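Local coordinates for protein prepilin (Salmonella typhi, PDB 3FHV) that is a type IVb pilin, the subunit of pili that probably mediate attachment of the bacterium to host cells through the chloride channel CFTR, at residues 18-29 with 84-92. Residues are numbered along the deposited sequence; the frame is centred on the assembly and turned at random.
Sequences ATNTIGMMKGVD and GFNNGFTIT
Thr21 sets its methyl squarely on the ring of Phe89: CG2 lies 3.4 Å from the ring centroid and only 9° off the normal, a CH-pi contact over the face. Thr21 OG1 stands beside the backbone N (chi1 -58°), which puts CG2 anti to that N and over the ring, and OG1 hydrogen-bonds back to Leu17 O within the helix. Phe89 rises to meet it from the strand, its CG lodged between its own backbone N and carbonyl carbon. At the ring's rim, near its plane, Ile22 CG1 packs against Phe89 CE2 at 3.8 Å. One turn earlier in the helix, Ala18 CB touches the terminal methyl of Ile91, CD1, again at 3.8 Å.

The other end of the contact lies in loops, where a hydrogen bond crosses between the segments. The amide of Asn86 gives an almost straight hydrogen bond to the carbonyl of Val28, ND2 to O 2.5 Å, with the acceptor practically in the amide plane; because Asn86 is poorly ordered, this shortness is doubtful. The Phe85 ring, also poorly ordered, lies obliquely beside the Asp29 carboxylate, with CE1 3.7 Å from OD1.

Further out, Val75 of the neighbouring strand touches both Thr21 and Phe89, the rings of Tyr154 and Phe89 meet, and Met39 and Leu43 of helix 36-45 pack on Thr21. Helix 18-25 runs roughly antiparallel to strand 88-92, their axes 154° apart, in the helix-on-antiparallel-sheet packing characteristic of the globular domain of type IV pilins.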
ATOM      1  N   ALA A  18      -1.513  -8.794  -1.196  1.00  5.11           N
ATOM      2  CA  ALA A  18      -2.195  -9.783  -0.360  1.00  6.59           C
ATOM      3  C   ALA A  18      -2.976  -9.074   0.748  1.00  7.34           C
ATOM      4  O   ALA A  18      -4.143  -9.377   0.980  1.00  5.60           O
ATOM      5  CB  ALA A  18      -1.176 -10.754   0.255  1.00  7.83           C
ATOM      6  N   THR A  19      -2.330  -8.129   1.427  1.00  7.16           N
ATOM      7  CA  THR A  19      -2.987  -7.386   2.494  1.00  9.05           C
ATOM      8  C   THR A  19      -4.227  -6.650   1.974  1.00  8.18           C
ATOM      9  O   THR A  19      -5.284  -6.680   2.611  1.00  7.55           O
ATOM     10  CB  THR A  19      -2.006  -6.386   3.145  1.00  9.79           C
ATOM     11  OG1 THR A  19      -0.992  -7.120   3.845  1.00 10.76           O
ATOM     12  CG2 THR A  19      -2.742  -5.460   4.124  1.00 12.67           C
ATOM     13  N   ASN A  20      -4.100  -6.008   0.813  1.00  8.24           N
ATOM     14  CA  ASN A  20      -5.218  -5.292   0.214  1.00  9.10           C
ATOM     15  C   ASN A  20      -6.348  -6.247  -0.148  1.00  9.83           C
ATOM     16  O   ASN A  20      -7.520  -5.936   0.041  1.00 10.16           O
ATOM     17  CB  ASN A  20      -4.775  -4.537  -1.039  1.00  8.56           C
ATOM     18  CG  ASN A  20      -3.825  -3.401  -0.723  1.00  8.21           C
ATOM     19  OD1 ASN A  20      -3.886  -2.819   0.357  1.00  7.72           O
ATOM     20  ND2 ASN A  20      -2.959  -3.071  -1.667  1.00  8.70           N
ATOM     21  N   THR A  21      -5.987  -7.406  -0.681  1.00  8.56           N
ATOM     22  CA  THR A  21      -6.978  -8.398  -1.052  1.00  7.94           C
ATOM     23  C   THR A  21      -7.722  -8.905   0.183  1.00  9.28           C
ATOM     24  O   THR A  21      -8.943  -9.054   0.157  1.00 10.29           O
ATOM     25  CB  THR A  21      -6.317  -9.580  -1.804  1.00  9.22           C
ATOM     26  OG1 THR A  21      -5.642  -9.079  -2.966  1.00  6.32           O
ATOM     27  CG2 THR A  21      -7.371 -10.593  -2.248  1.00  9.51           C
ATOM     28  N   ILE A  22      -6.993  -9.184   1.261  1.00  8.77           N
ATOM     29  CA  ILE A  22      -7.636  -9.652   2.488  1.00 10.88           C
ATOM     30  C   ILE A  22      -8.619  -8.577   2.965  1.00 11.37           C
ATOM     31  O   ILE A  22      -9.743  -8.883   3.374  1.00 13.17           O
ATOM     32  CB  ILE A  22      -6.586  -9.947   3.585  1.00  9.82           C
ATOM     33  CG1 ILE A  22      -5.824 -11.226   3.222  1.00 10.07           C
ATOM     34  CG2 ILE A  22      -7.262 -10.094   4.948  1.00 11.34           C
ATOM     35  CD1 ILE A  22      -4.526 -11.419   3.973  1.00 11.08           C
ATOM     36  N   GLY A  23      -8.202  -7.318   2.885  1.00 11.12           N
ATOM     37  CA  GLY A  23      -9.066  -6.221   3.298  1.00 12.54           C
ATOM     38  C   GLY A  23     -10.334  -6.167   2.460  1.00 15.25           C
ATOM     39  O   GLY A  23     -11.436  -5.997   2.988  1.00 15.98           O
ATOM     40  N   MET A  24     -10.183  -6.317   1.148  1.00 15.56           N
ATOM     41  CA  MET A  24     -11.325  -6.293   0.241  1.00 18.29           C
ATOM     42  C   MET A  24     -12.264  -7.476   0.466  1.00 18.21           C
ATOM     43  O   MET A  24     -13.481  -7.316   0.453  1.00 18.38           O
ATOM     44  CB  MET A  24     -10.853  -6.301  -1.216  1.00 18.67           C
ATOM     45  CG  MET A  24     -11.984  -6.344  -2.234  1.00 22.61           C
ATOM     46  SD  MET A  24     -11.414  -6.318  -3.948  1.00 26.81           S
ATOM     47  CE  MET A  24     -11.161  -8.020  -4.254  1.00 25.01           C
ATOM     48  N   MET A  25     -11.703  -8.662   0.672  1.00 19.79           N
ATOM     49  CA  MET A  25     -12.527  -9.851   0.871  1.00 21.98           C
ATOM     50  C   MET A  25     -13.352  -9.825   2.153  1.00 23.46           C
ATOM     51  O   MET A  25     -14.416 -10.439   2.223  1.00 22.69           O
ATOM     52  CB  MET A  25     -11.658 -11.113   0.822  1.00 22.16           C
ATOM     53  CG  MET A  25     -11.096 -11.417  -0.560  1.00 22.54           C
ATOM     54  SD  MET A  25     -12.387 -11.651  -1.809  1.00 28.70           S
ATOM     55  CE  MET A  25     -12.662 -10.008  -2.326  1.00 22.76           C
ATOM     56  N   LYS A  26     -12.871  -9.113   3.164  1.00 24.98           N
ATOM     57  CA  LYS A  26     -13.606  -9.021   4.421  1.00 28.30           C
ATOM     58  C   LYS A  26     -14.953  -8.336   4.200  1.00 29.54           C
ATOM     59  O   LYS A  26     -15.874  -8.483   5.005  1.00 30.44           O
ATOM     60  CB  LYS A  26     -12.797  -8.241   5.461  1.00 29.27           C
ATOM     61  CG  LYS A  26     -11.583  -8.986   5.967  1.00 32.25           C
ATOM     62  CD  LYS A  26     -10.877  -8.219   7.072  1.00 34.13           C
ATOM     63  CE  LYS A  26      -9.697  -9.015   7.610  1.00 35.42           C
ATOM     64  NZ  LYS A  26      -8.943  -8.260   8.644  1.00 35.30           N
ATOM     65  N   GLY A  27     -15.060  -7.594   3.102  1.00 29.72           N
ATOM     66  CA  GLY A  27     -16.294  -6.892   2.799  1.00 30.80           C
ATOM     67  C   GLY A  27     -17.239  -7.630   1.868  1.00 30.61           C
ATOM     68  O   GLY A  27     -18.356  -7.171   1.632  1.00 31.57           O
ATOM     69  N   VAL A  28     -16.805  -8.765   1.330  1.00 29.88           N
ATOM     70  CA  VAL A  28     -17.657  -9.532   0.429  1.00 29.21           C
ATOM     71  C   VAL A  28     -18.413 -10.612   1.189  1.00 28.74           C
ATOM     72  O   VAL A  28     -17.834 -11.362   1.972  1.00 29.69           O
ATOM     73  CB  VAL A  28     -16.844 -10.190  -0.715  1.00 29.44           C
ATOM     74  CG1 VAL A  28     -16.056  -9.129  -1.464  1.00 29.67           C
ATOM     75  CG2 VAL A  28     -15.917 -11.256  -0.167  1.00 31.06           C
ATOM     76  N   ASP A  29     -19.718 -10.674   0.959  1.00 27.71           N
ATOM     77  CA  ASP A  29     -20.565 -11.658   1.615  1.00 26.84           C
ATOM     78  C   ASP A  29     -21.745 -12.001   0.718  1.00 25.23           C
ATOM     79  O   ASP A  29     -22.383 -11.114   0.159  1.00 24.85           O
ATOM     80  CB  ASP A  29     -21.069 -11.105   2.948  1.00 29.36           C
ATOM     81  CG  ASP A  29     -19.947 -10.836   3.924  1.00 31.63           C
ATOM     82  OD1 ASP A  29     -19.288 -11.807   4.359  1.00 33.81           O
ATOM     83  OD2 ASP A  29     -19.719  -9.654   4.251  1.00 34.24           O
ATOM     84  N   GLY A  84     -20.622 -20.640   4.436  1.00 90.23           N
ATOM     85  CA  GLY A  84     -20.312 -19.830   5.599  1.00 89.66           C
ATOM     86  C   GLY A  84     -19.655 -18.512   5.234  1.00 89.14           C
ATOM     87  O   GLY A  84     -20.323 -17.582   4.779  1.00 89.54           O
ATOM     88  N   PHE A  85     -18.344 -18.435   5.435  1.00 88.02           N
ATOM     89  CA  PHE A  85     -17.585 -17.226   5.128  1.00 85.82           C
ATOM     90  C   PHE A  85     -16.685 -17.467   3.920  1.00 82.89           C
ATOM     91  O   PHE A  85     -16.477 -18.609   3.509  1.00 83.22           O
ATOM     92  CB  PHE A  85     -16.737 -16.818   6.337  1.00 88.44           C
ATOM     93  CG  PHE A  85     -16.042 -15.494   6.178  1.00 90.30           C
ATOM     94  CD1 PHE A  85     -16.776 -14.319   6.053  1.00 91.13           C
ATOM     95  CD2 PHE A  85     -14.652 -15.422   6.152  1.00 91.19           C
ATOM     96  CE1 PHE A  85     -16.136 -13.089   5.903  1.00 91.95           C
ATOM     97  CE2 PHE A  85     -14.002 -14.197   6.003  1.00 91.84           C
ATOM     98  CZ  PHE A  85     -14.746 -13.029   5.879  1.00 92.04           C
ATOM     99  N   ASN A  86     -16.156 -16.385   3.355  1.00 78.91           N
ATOM    100  CA  ASN A  86     -15.279 -16.473   2.191  1.00 74.99           C
ATOM    101  C   ASN A  86     -14.048 -17.317   2.493  1.00 70.65           C
ATOM    102  O   ASN A  86     -13.469 -17.222   3.576  1.00 70.03           O
ATOM    103  CB  ASN A  86     -14.825 -15.075   1.759  1.00 76.82           C
ATOM    104  CG  ASN A  86     -15.980 -14.112   1.583  1.00 78.11           C
ATOM    105  OD1 ASN A  86     -16.880 -14.341   0.775  1.00 79.17           O
ATOM    106  ND2 ASN A  86     -15.957 -13.021   2.342  1.00 78.62           N
ATOM    107  N   ASN A  87     -13.647 -18.143   1.531  1.00 64.41           N
ATOM    108  CA  ASN A  87     -12.469 -18.983   1.702  1.00 57.67           C
ATOM    109  C   ASN A  87     -11.214 -18.162   1.431  1.00 50.97           C
ATOM    110  O   ASN A  87     -11.125 -17.006   1.845  1.00 52.27           O
ATOM    111  CB  ASN A  87     -12.528 -20.189   0.762  1.00 58.94           C
ATOM    112  CG  ASN A  87     -13.623 -21.163   1.140  1.00 60.26           C
ATOM    113  OD1 ASN A  87     -13.648 -21.684   2.255  1.00 60.66           O
ATOM    114  ND2 ASN A  87     -14.537 -21.416   0.212  1.00 61.27           N
ATOM    115  N   GLY A  88     -10.249 -18.750   0.734  1.00 42.43           N
ATOM    116  CA  GLY A  88      -9.026 -18.022   0.455  1.00 30.37           C
ATOM    117  C   GLY A  88      -8.840 -17.644  -1.000  1.00 22.38           C
ATOM    118  O   GLY A  88      -9.771 -17.701  -1.804  1.00 19.66           O
ATOM    119  N   PHE A  89      -7.622 -17.242  -1.334  1.00 15.74           N
ATOM    120  CA  PHE A  89      -7.285 -16.853  -2.692  1.00 10.60           C
ATOM    121  C   PHE A  89      -5.803 -17.112  -2.875  1.00  8.88           C
ATOM    122  O   PHE A  89      -5.095 -17.408  -1.911  1.00  9.67           O
ATOM    123  CB  PHE A  89      -7.599 -15.366  -2.922  1.00  8.52           C
ATOM    124  CG  PHE A  89      -6.810 -14.430  -2.046  1.00  6.17           C
ATOM    125  CD1 PHE A  89      -5.581 -13.923  -2.463  1.00  4.74           C
ATOM    126  CD2 PHE A  89      -7.293 -14.062  -0.791  1.00  7.47           C
ATOM    127  CE1 PHE A  89      -4.848 -13.061  -1.643  1.00  7.34           C
ATOM    128  CE2 PHE A  89      -6.570 -13.206   0.032  1.00  9.30           C
ATOM    129  CZ  PHE A  89      -5.343 -12.703  -0.396  1.00  7.69           C
ATOM    130  N   THR A  90      -5.344 -17.021  -4.116  1.00  8.69           N
ATOM    131  CA  THR A  90      -3.940 -17.221  -4.427  1.00  7.51           C
ATOM    132  C   THR A  90      -3.441 -16.039  -5.244  1.00  8.23           C
ATOM    133  O   THR A  90      -4.217 -15.376  -5.929  1.00  8.98           O
ATOM    134  CB  THR A  90      -3.698 -18.489  -5.286  1.00  7.42           C
ATOM    135  OG1 THR A  90      -4.492 -18.418  -6.480  1.00  8.53           O
ATOM    136  CG2 THR A  90      -4.043 -19.752  -4.511  1.00  8.31           C
ATOM    137  N   ILE A  91      -2.144 -15.764  -5.141  1.00  7.82           N
ATOM    138  CA  ILE A  91      -1.521 -14.722  -5.947  1.00  6.93           C
ATOM    139  C   ILE A  91      -0.465 -15.503  -6.712  1.00  6.94           C
ATOM    140  O   ILE A  91       0.470 -16.042  -6.114  1.00  8.43           O
ATOM    141  CB  ILE A  91      -0.813 -13.632  -5.111  1.00  7.09           C
ATOM    142  CG1 ILE A  91      -1.835 -12.862  -4.267  1.00  7.93           C
ATOM    143  CG2 ILE A  91      -0.084 -12.651  -6.055  1.00  7.86           C
ATOM    144  CD1 ILE A  91      -1.212 -11.733  -3.452  1.00  8.30           C
ATOM    145  N   THR A  92      -0.639 -15.585  -8.024  1.00  6.14           N
ATOM    146  CA  THR A  92       0.286 -16.306  -8.884  1.00  6.38           C
ATOM    147  C   THR A  92       1.091 -15.301  -9.691  1.00  7.87           C
ATOM    148  O   THR A  92       0.532 -14.344 -10.223  1.00 10.23           O
ATOM    149  CB  THR A  92      -0.475 -17.223  -9.880  1.00  7.19           C
ATOM    150  OG1 THR A  92      -1.240 -18.187  -9.150  1.00  4.19           O
ATOM    151  CG2 THR A  92       0.504 -17.957 -10.804  1.00  6.65           C
TER